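Local coordinates for multiple antibiotic resistance protein MARR (Escherichia coli, PDB 1JGS) that represses the marRAB operon, which activates antibiotic resistance and oxidative stress genes, by binding DNA at the marO operator/promoter site, at residues 49-54 with 88-93; 76-81 with 92-97. All blocks are in the same frame, centred on the assembly; numbering follows the deposited sequence.

Contact 1: residues 49-54 with 88-93; sequences ITPVEL and RGVLVK. With SAL (2-hydroxybenzoic acid), chain B.
The carbonyl oxygen of Ile-49 takes the amide of Val-92 at 2.9 Å (Val-92 N to Ile-49 O), the donor tilted 29° out of the carbonyl plane, and it also receives a CA-H...O contact from Leu-91. The return bond, from Ile-49 N to Val-92 O, is longer at 3.3 Å but fairly straight. Together they make a single antiparallel bridge that fastens Ile-49, just ahead of the N-cap of helix 51-58, to strand 90-94, one strand of the wing in MarR's winged helix-turn-helix domain. Thr-50 is that N-cap: its OG1, held between backbone N and carbonyl carbon (chi1 64°), accepts from Glu-53 N, while its methyl CG2 meets Leu-91 CD2 at 3.7 Å. Val-92 spreads its two methyls over different partners. CG1 reaches Pro-51 CG at 4.0 Å; Val-92 CG2 sits against Ile-49 O at 3.2 Å, then Ile-49 CG2 and, more loosely, Leu-54 CD2. Val-52 CG2 and Val-90 CG2 approach the salicylate, at its ring and carboxylate respectively. Pro-51 lays CB and CG on one face of the salicylate ring, with Pro-51 CB 3.5 Å from ring atom C2.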
loop_
_atom_site.group_PDB
_atom_site.type_symbol
_atom_site.label_atom_id
_atom_site.label_comp_id
_atom_site.label_asym_id
_atom_site.label_seq_id
_atom_site.Cartn_x
_atom_site.Cartn_y
_atom_site.Cartn_z
ATOM N N ILE A 49 -5.256 -20.342 1.356
ATOM C CA ILE A 49 -4.321 -19.840 0.362
ATOM C C ILE A 49 -2.903 -20.279 0.675
ATOM O O ILE A 49 -2.543 -20.469 1.846
ATOM C CB ILE A 49 -4.356 -18.301 0.295
ATOM C CG1 ILE A 49 -3.384 -17.807 -0.784
ATOM C CG2 ILE A 49 -4.008 -17.718 1.663
ATOM C CD1 ILE A 49 -3.445 -16.317 -1.030
ATOM N N THR A 50 -2.103 -20.449 -0.370
ATOM C CA THR A 50 -0.713 -20.856 -0.191
ATOM C C THR A 50 0.117 -19.656 0.277
ATOM O O THR A 50 -0.215 -18.499 -0.009
ATOM C CB THR A 50 -0.117 -21.396 -1.499
ATOM O OG1 THR A 50 -0.089 -20.352 -2.481
ATOM C CG2 THR A 50 -0.946 -22.562 -2.011
ATOM N N PRO A 51 1.195 -19.910 1.022
ATOM C CA PRO A 51 1.988 -18.766 1.467
ATOM C C PRO A 51 2.515 -17.954 0.285
ATOM O O PRO A 51 2.480 -16.711 0.304
ATOM C CB PRO A 51 3.086 -19.418 2.287
ATOM C CG PRO A 51 2.377 -20.592 2.897
ATOM C CD PRO A 51 1.609 -21.142 1.717
ATOM N N VAL A 52 2.974 -18.644 -0.758
ATOM C CA VAL A 52 3.494 -17.953 -1.933
ATOM C C VAL A 52 2.418 -17.121 -2.628
ATOM O O VAL A 52 2.673 -15.985 -3.029
ATOM C CB VAL A 52 4.091 -18.936 -2.935
ATOM C CG1 VAL A 52 4.627 -18.175 -4.130
ATOM C CG2 VAL A 52 5.199 -19.750 -2.266
ATOM N N GLU A 53 1.219 -17.681 -2.778
ATOM C CA GLU A 53 0.120 -16.943 -3.399
ATOM C C GLU A 53 -0.170 -15.735 -2.501
ATOM O O GLU A 53 -0.403 -14.620 -2.974
ATOM C CB GLU A 53 -1.126 -17.825 -3.498
ATOM C CG GLU A 53 -2.327 -17.165 -4.171
ATOM C CD GLU A 53 -2.217 -17.123 -5.685
ATOM O OE1 GLU A 53 -1.263 -16.502 -6.202
ATOM O OE2 GLU A 53 -3.089 -17.713 -6.360
ATOM N N LEU A 54 -0.150 -15.966 -1.193
ATOM C CA LEU A 54 -0.394 -14.898 -0.236
ATOM C C LEU A 54 0.721 -13.853 -0.371
ATOM O O LEU A 54 0.494 -12.645 -0.250
ATOM C CB LEU A 54 -0.419 -15.478 1.184
ATOM C CG LEU A 54 -0.669 -14.515 2.346
ATOM C CD1 LEU A 54 -1.963 -13.744 2.132
ATOM C CD2 LEU A 54 -0.722 -15.320 3.638
ATOM N N ARG A 88 3.695 -31.077 -1.921
ATOM C CA ARG A 88 4.996 -30.596 -1.484
ATOM C C ARG A 88 4.757 -29.244 -0.818
ATOM O O ARG A 88 5.693 -28.552 -0.427
ATOM C CB ARG A 88 5.921 -30.423 -2.695
ATOM C CG ARG A 88 7.368 -30.105 -2.342
ATOM C CD ARG A 88 8.114 -31.351 -1.876
ATOM N NE ARG A 88 8.419 -32.248 -2.987
ATOM C CZ ARG A 88 9.331 -31.993 -3.918
ATOM N NH1 ARG A 88 10.032 -30.868 -3.868
ATOM N NH2 ARG A 88 9.528 -32.853 -4.909
ATOM N N GLY A 89 3.488 -28.877 -0.687
ATOM C CA GLY A 89 3.156 -27.594 -0.095
ATOM C C GLY A 89 2.017 -27.604 0.898
ATOM O O GLY A 89 1.411 -28.642 1.176
ATOM N N VAL A 90 1.725 -26.429 1.441
ATOM C CA VAL A 90 0.662 -26.294 2.420
ATOM C C VAL A 90 -0.178 -25.075 2.140
ATOM O O VAL A 90 0.164 -24.241 1.295
ATOM C CB VAL A 90 1.209 -26.154 3.861
ATOM C CG1 VAL A 90 1.999 -27.383 4.228
ATOM C CG2 VAL A 90 2.058 -24.900 3.990
ATOM N N LEU A 91 -1.286 -24.980 2.859
ATOM C CA LEU A 91 -2.190 -23.859 2.724
ATOM C C LEU A 91 -2.259 -23.315 4.133
ATOM O O LEU A 91 -1.922 -24.009 5.096
ATOM C CB LEU A 91 -3.600 -24.314 2.292
ATOM C CG LEU A 91 -3.864 -24.950 0.913
ATOM C CD1 LEU A 91 -5.181 -25.693 0.965
ATOM C CD2 LEU A 91 -3.903 -23.896 -0.197
ATOM N N VAL A 92 -2.678 -22.071 4.258
ATOM C CA VAL A 92 -2.828 -21.499 5.569
ATOM C C VAL A 92 -4.233 -20.963 5.585
ATOM O O VAL A 92 -4.710 -20.420 4.584
ATOM C CB VAL A 92 -1.822 -20.354 5.835
ATOM C CG1 VAL A 92 -0.375 -20.911 5.841
ATOM C CG2 VAL A 92 -1.985 -19.266 4.788
ATOM N N LYS A 93 -4.913 -21.158 6.705
ATOM C CA LYS A 93 -6.268 -20.663 6.861
ATOM C C LYS A 93 -6.350 -20.163 8.286
ATOM O O LYS A 93 -5.481 -20.467 9.115
ATOM C CB LYS A 93 -7.271 -21.794 6.637
ATOM C CG LYS A 93 -7.274 -22.856 7.723
ATOM C CD LYS A 93 -8.125 -24.038 7.311
ATOM C CE LYS A 93 -9.090 -24.424 8.405
ATOM N NZ LYS A 93 -10.029 -23.308 8.729
HETATM C "C1'" SAL B . 5.458 -21.383 5.058
HETATM O "O1'" SAL B . 5.008 -22.595 5.360
HETATM O "O2'" SAL B . 5.497 -20.488 5.915
HETATM C C1 SAL B . 5.899 -21.172 3.664
HETATM C C2 SAL B . 6.403 -19.871 3.246
HETATM C C3 SAL B . 6.828 -19.640 1.916
HETATM C C4 SAL B . 6.776 -20.655 0.964
HETATM C C5 SAL B . 6.236 -22.076 1.389
HETATM C C6 SAL B . 5.830 -22.249 2.708
HETATM O O2 SAL B . 6.493 -18.816 4.097
#

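Contact 2: residues 76-81 with 92-97; sequences GWVERL and VKLTTG. With SAL (2-hydroxybenzoic acid), chain B.
Arg-80 and Val-92 lie side by side on one face of the MarR wing, pointing the same way, with Arg-80 CG against Val-92 CG1 at 3.7 Å. Beyond CG the arginine bends at chi3 (-54°), and salicylate O1' sits at the edge of the guanidinium, near its plane; the bond from Arg-80 NH1 to salicylate O1' is short at 2.9 Å but weak in angle (128°). Asp-70 pairs weakly with Arg-80 NH2 over a long distance. The wing is a beta hairpin of strands 78-82 and 90-94. Within these segments Glu-79 and Lys-93 form the hydrogen-bonded pair, with Glu-79 N to Lys-93 O and Lys-93 N to Glu-79 O both 2.9 Å. Their side chains run alongside each other on the other face, and Leu-81 CD2 comes across the lysine at about a right angle, 3.6 Å from Lys-93 CD. Lys-93 bends at chi3 and chi4, and its NZ donates to Leu-94 O, not to Glu-79. Val-78 crosses Leu-94 obliquely, CG2 to CD2 at 3.8 Å, and both touch Leu-40 of helix 34-46. Thr-95 N donates to Trp-77 O at 3.0 Å from above the carbonyl plane, extending the pairing to helix 96-118. Thr-95 is that helix's N-cap, its OG1 accepting from Gly-98 N; it also lies doubtfully close to Gly-76 O, in the Schellman turn ending helix 62-74. The guanidinium probably complements an already ionised salicylate carboxylate, electrostatic attraction supplementing the poorly angled bond.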
loop_
_atom_site.group_PDB
_atom_site.type_symbol
_atom_site.label_atom_id
_atom_site.label_comp_id
_atom_site.label_asym_id
_atom_site.label_seq_id
_atom_site.Cartn_x
_atom_site.Cartn_y
_atom_site.Cartn_z
ATOM N N GLY A 76 -2.244 -18.240 17.719
ATOM C CA GLY A 76 -3.390 -19.120 17.543
ATOM C C GLY A 76 -4.420 -18.583 16.555
ATOM O O GLY A 76 -5.583 -18.991 16.573
ATOM N N TRP A 77 -4.004 -17.671 15.677
ATOM C CA TRP A 77 -4.933 -17.104 14.719
ATOM C C TRP A 77 -4.897 -17.766 13.355
ATOM O O TRP A 77 -5.838 -17.638 12.583
ATOM C CB TRP A 77 -4.671 -15.606 14.549
ATOM C CG TRP A 77 -4.863 -14.796 15.789
ATOM C CD1 TRP A 77 -5.526 -15.172 16.917
ATOM C CD2 TRP A 77 -4.369 -13.474 16.033
ATOM N NE1 TRP A 77 -5.475 -14.170 17.857
ATOM C CE2 TRP A 77 -4.769 -13.114 17.340
ATOM C CE3 TRP A 77 -3.627 -12.560 15.277
ATOM C CZ2 TRP A 77 -4.452 -11.879 17.912
ATOM C CZ3 TRP A 77 -3.309 -11.323 15.845
ATOM C CH2 TRP A 77 -3.722 -10.996 17.153
ATOM N N VAL A 78 -3.819 -18.483 13.059
ATOM C CA VAL A 78 -3.665 -19.130 11.763
ATOM C C VAL A 78 -3.168 -20.560 11.915
ATOM O O VAL A 78 -2.479 -20.879 12.882
ATOM C CB VAL A 78 -2.660 -18.329 10.893
ATOM C CG1 VAL A 78 -2.301 -19.096 9.639
ATOM C CG2 VAL A 78 -3.250 -16.964 10.538
ATOM N N GLU A 79 -3.532 -21.424 10.974
ATOM C CA GLU A 79 -3.078 -22.806 11.015
ATOM C C GLU A 79 -2.767 -23.252 9.596
ATOM O O GLU A 79 -3.331 -22.723 8.626
ATOM C CB GLU A 79 -4.127 -23.728 11.660
ATOM C CG GLU A 79 -5.333 -24.086 10.816
ATOM C CD GLU A 79 -6.370 -24.864 11.625
ATOM O OE1 GLU A 79 -6.865 -24.310 12.616
ATOM O OE2 GLU A 79 -6.694 -26.027 11.293
ATOM N N ARG A 80 -1.858 -24.212 9.496
ATOM C CA ARG A 80 -1.394 -24.755 8.230
ATOM C C ARG A 80 -1.940 -26.152 7.941
ATOM O O ARG A 80 -1.952 -27.024 8.816
ATOM C CB ARG A 80 0.129 -24.827 8.261
ATOM C CG ARG A 80 0.822 -24.205 7.085
ATOM C CD ARG A 80 2.295 -24.213 7.353
ATOM N NE ARG A 80 2.549 -23.567 8.630
ATOM C CZ ARG A 80 3.185 -22.409 8.783
ATOM N NH1 ARG A 80 3.649 -21.762 7.728
ATOM N NH2 ARG A 80 3.344 -21.899 10.000
ATOM N N LEU A 81 -2.386 -26.370 6.710
ATOM C CA LEU A 81 -2.889 -27.682 6.330
ATOM C C LEU A 81 -2.244 -28.072 5.007
ATOM O O LEU A 81 -1.733 -27.220 4.280
ATOM C CB LEU A 81 -4.409 -27.677 6.185
ATOM C CG LEU A 81 -4.979 -26.779 5.090
ATOM C CD1 LEU A 81 -6.240 -27.412 4.521
ATOM C CD2 LEU A 81 -5.267 -25.391 5.662
ATOM N N VAL A 92 -2.678 -22.071 4.258
ATOM C CA VAL A 92 -2.828 -21.499 5.569
ATOM C C VAL A 92 -4.233 -20.963 5.585
ATOM O O VAL A 92 -4.710 -20.420 4.584
ATOM C CB VAL A 92 -1.822 -20.354 5.835
ATOM C CG1 VAL A 92 -0.375 -20.911 5.841
ATOM C CG2 VAL A 92 -1.985 -19.266 4.788
ATOM N N LYS A 93 -4.913 -21.158 6.705
ATOM C CA LYS A 93 -6.268 -20.663 6.861
ATOM C C LYS A 93 -6.350 -20.163 8.286
ATOM O O LYS A 93 -5.481 -20.467 9.115
ATOM C CB LYS A 93 -7.271 -21.794 6.637
ATOM C CG LYS A 93 -7.274 -22.856 7.723
ATOM C CD LYS A 93 -8.125 -24.038 7.311
ATOM C CE LYS A 93 -9.090 -24.424 8.405
ATOM N NZ LYS A 93 -10.029 -23.308 8.729
ATOM N N LEU A 94 -7.390 -19.401 8.579
ATOM C CA LEU A 94 -7.570 -18.881 9.916
ATOM C C LEU A 94 -8.161 -19.940 10.822
ATOM O O LEU A 94 -8.929 -20.788 10.380
ATOM C CB LEU A 94 -8.516 -17.688 9.895
ATOM C CG LEU A 94 -8.144 -16.488 9.014
ATOM C CD1 LEU A 94 -9.043 -15.315 9.423
ATOM C CD2 LEU A 94 -6.648 -16.114 9.192
ATOM N N THR A 95 -7.784 -19.904 12.092
ATOM C CA THR A 95 -8.353 -20.829 13.056
ATOM C C THR A 95 -9.641 -20.105 13.484
ATOM O O THR A 95 -9.823 -18.925 13.146
ATOM C CB THR A 95 -7.425 -20.992 14.260
ATOM O OG1 THR A 95 -7.166 -19.699 14.829
ATOM C CG2 THR A 95 -6.109 -21.629 13.843
ATOM N N THR A 96 -10.529 -20.780 14.213
ATOM C CA THR A 96 -11.780 -20.140 14.651
ATOM C C THR A 96 -11.492 -18.839 15.390
ATOM O O THR A 96 -12.085 -17.805 15.098
ATOM C CB THR A 96 -12.606 -21.043 15.603
ATOM O OG1 THR A 96 -12.845 -22.310 14.984
ATOM C CG2 THR A 96 -13.952 -20.381 15.921
ATOM N N GLY A 97 -10.589 -18.900 16.361
ATOM C CA GLY A 97 -10.236 -17.703 17.095
ATOM C C GLY A 97 -9.687 -16.623 16.170
ATOM O O GLY A 97 -10.048 -15.450 16.291
HETATM C "C1'" SAL B . 5.458 -21.383 5.058
HETATM O "O1'" SAL B . 5.008 -22.595 5.360
HETATM O "O2'" SAL B . 5.497 -20.488 5.915
HETATM C C1 SAL B . 5.899 -21.172 3.664
HETATM C C2 SAL B . 6.403 -19.871 3.246
HETATM C C3 SAL B . 6.828 -19.640 1.916
HETATM C C4 SAL B . 6.776 -20.655 0.964
HETATM C C5 SAL B . 6.236 -22.076 1.389
HETATM C C6 SAL B . 5.830 -22.249 2.708
HETATM O O2 SAL B . 6.493 -18.816 4.097
#

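Overall arrangement
Both contacts belong to the winged helix-turn-helix domain, lie on the same side of the chain's centre and have their own centres about 12 Å apart. They share Val-92 and Lys-93 of strand 90-94: Ile-49, ahead of helix 51-58, bonds to one edge of that strand (contact 1) and strand 78-82 to the other (contact 2). In chain order, 49-54 comes first, then 76-81, and both pair with the later strand, which runs on into helix 96-118. Leu-91 N, probably hydrogen-bonded to Leu-81 O at 2.7 Å, continues the hairpin between them. One salicylate touches both contacts, so its pocket draws on the helix, both wing strands and Thr-66 of helix 62-74 in this DNA-binding repressor.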